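Local coordinates for protein cadherin-23 (Mus musculus, PDB 5VH2) that probably serves as a calcium-dependent adhesion molecule in hearing mechanotransduction, through extracellular cadherin repeats joined by metal-binding linkers, at residues Glu109-Ser114 with Ala191-Pro196. The protein carries 1 engineered substitution. Numbering follows the deposited sequence.
Sequences EAVQFS and ADDGGP. With NA (sodium ion), chain H; CA (calcium ion), chain G.
V111 and D193 meet through their first torsions: CG2 of V111, anti to its carbonyl carbon, comes to 3.8 Å from D193 CB, while CG of D193, set between its own backbone N and carbonyl carbon (chi1 63°), turns the carboxylate to the sodium ion. The two side chains slide past one another in opposite directions. Branched and buried, V111 also packs its CG1 4.3 Å from A191 CB. D193 OD2 binds the sodium ion at 2.5 Å. The same ion takes E109 O at 2.4 Å and A110 O at 2.2 Å, main-chain ligands independent of side-chain type; D141 and the engineered D139 complete the site. Aspartate suits position 193 because its carboxylate can balance the ion's charge, and the cation probably lets E109 O and D193 OD2 sit side by side. D193 OD1 accepts a weak hydrogen bond from G195 N, tying the acid to its own turn, where glycine tolerates the positive phi of G194 (81°), having no CB to strike the preceding carbonyl oxygen. CB of E109 leaves the backbone away from 191-196; chi2 of -69° bends the chain at CD, and OE1 binds a calcium ion at 2.3 Å. Farther along, the F113 ring meets the small methyl of A191 obliquely, CZ to CB 3.7 Å, in the apolar layer between the two sheets. A metal ion held jointly by linker and sandwich, with E109 bridging to the next ion, is characteristic of the calcium-binding junction between successive cadherin repeats, here with sodium in one site.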
loop_
_atom_site.group_PDB
_atom_site.type_symbol
_atom_site.label_atom_id
_atom_site.label_comp_id
_atom_site.label_asym_id
_atom_site.label_seq_id
_atom_site.Cartn_x
_atom_site.Cartn_y
_atom_site.Cartn_z
ATOM N N GLU A 109 -2.963 2.481 1.655
ATOM C CA GLU A 109 -2.336 2.597 2.974
ATOM C C GLU A 109 -2.612 3.958 3.577
ATOM O O GLU A 109 -3.031 4.860 2.877
ATOM C CB GLU A 109 -0.816 2.373 2.913
ATOM C CG GLU A 109 -0.372 1.045 2.354
ATOM C CD GLU A 109 -0.690 -0.113 3.261
ATOM O OE1 GLU A 109 -0.452 -1.252 2.836
ATOM O OE2 GLU A 109 -1.172 0.109 4.383
ATOM N N ALA A 110 -2.315 4.085 4.876
ATOM C CA ALA A 110 -2.627 5.282 5.649
ATOM C C ALA A 110 -1.536 6.347 5.467
ATOM O O ALA A 110 -0.957 6.463 4.369
ATOM C CB ALA A 110 -2.832 4.914 7.124
ATOM N N VAL A 111 -1.286 7.146 6.505
ATOM C CA VAL A 111 -0.407 8.298 6.423
ATOM C C VAL A 111 0.285 8.478 7.769
ATOM O O VAL A 111 -0.377 8.351 8.811
ATOM C CB VAL A 111 -1.247 9.557 6.223
ATOM C CG1 VAL A 111 -0.346 10.769 6.194
ATOM C CG2 VAL A 111 -2.091 9.440 4.959
ATOM N N GLN A 112 1.576 8.826 7.748
ATOM C CA GLN A 112 2.311 9.185 8.980
ATOM C C GLN A 112 2.515 10.699 9.089
ATOM O O GLN A 112 2.704 11.361 8.074
ATOM C CB GLN A 112 3.701 8.557 9.000
ATOM C CG GLN A 112 3.771 7.067 8.782
ATOM C CD GLN A 112 5.201 6.612 8.640
ATOM O OE1 GLN A 112 5.887 6.350 9.631
ATOM N NE2 GLN A 112 5.672 6.526 7.399
ATOM N N PHE A 113 2.555 11.208 10.321
ATOM C CA PHE A 113 2.849 12.615 10.614
ATOM C C PHE A 113 4.319 12.797 10.980
ATOM O O PHE A 113 4.996 11.843 11.300
ATOM C CB PHE A 113 1.992 13.102 11.795
ATOM C CG PHE A 113 0.539 13.205 11.471
ATOM C CD1 PHE A 113 0.032 14.366 10.908
ATOM C CD2 PHE A 113 -0.308 12.137 11.669
ATOM C CE1 PHE A 113 -1.314 14.486 10.581
ATOM C CE2 PHE A 113 -1.659 12.239 11.342
ATOM C CZ PHE A 113 -2.161 13.419 10.802
ATOM N N SER A 114 4.790 14.043 11.008
ATOM C CA SER A 114 6.193 14.326 11.298
ATOM C C SER A 114 6.512 14.316 12.809
ATOM O O SER A 114 7.691 14.345 13.189
ATOM C CB SER A 114 6.599 15.642 10.669
ATOM O OG SER A 114 5.732 16.681 11.070
ATOM N N ALA A 191 -5.339 14.298 8.107
ATOM C CA ALA A 191 -4.518 14.260 6.898
ATOM C C ALA A 191 -5.130 13.254 5.922
ATOM O O ALA A 191 -5.161 12.037 6.179
ATOM C CB ALA A 191 -3.095 13.849 7.255
ATOM N N ASP A 192 -5.661 13.762 4.816
ATOM C CA ASP A 192 -6.333 12.924 3.810
ATOM C C ASP A 192 -5.391 12.690 2.631
ATOM O O ASP A 192 -4.799 13.647 2.104
ATOM C CB ASP A 192 -7.592 13.623 3.316
ATOM C CG ASP A 192 -8.626 13.887 4.451
ATOM O OD1 ASP A 192 -9.099 12.893 5.060
ATOM O OD2 ASP A 192 -9.007 15.066 4.726
ATOM N N ASP A 193 -5.245 11.443 2.214
ATOM C CA ASP A 193 -4.348 11.110 1.089
ATOM C C ASP A 193 -5.124 10.857 -0.213
ATOM O O ASP A 193 -4.536 10.506 -1.251
ATOM C CB ASP A 193 -3.485 9.868 1.417
ATOM C CG ASP A 193 -4.317 8.608 1.641
ATOM O OD1 ASP A 193 -5.560 8.673 1.833
ATOM O OD2 ASP A 193 -3.674 7.544 1.623
ATOM N N GLY A 194 -6.444 11.002 -0.133
ATOM C CA GLY A 194 -7.326 10.609 -1.235
ATOM C C GLY A 194 -7.617 9.118 -1.267
ATOM O O GLY A 194 -8.118 8.583 -2.262
ATOM N N GLY A 195 -7.316 8.440 -0.163
ATOM C CA GLY A 195 -7.350 7.002 -0.123
ATOM C C GLY A 195 -8.576 6.460 0.594
ATOM O O GLY A 195 -9.445 7.230 1.050
ATOM N N PRO A 196 -8.562 5.137 0.850
ATOM C CA PRO A 196 -9.601 4.443 1.597
ATOM C C PRO A 196 -9.573 4.668 3.138
ATOM O O PRO A 196 -10.654 4.832 3.754
ATOM C CB PRO A 196 -9.323 2.971 1.281
ATOM C CG PRO A 196 -7.844 2.908 0.980
ATOM C CD PRO A 196 -7.421 4.256 0.496
HETATM NA NA NA H . -1.491 6.508 2.185
HETATM CA CA CA G . -0.122 -1.695 0.570
#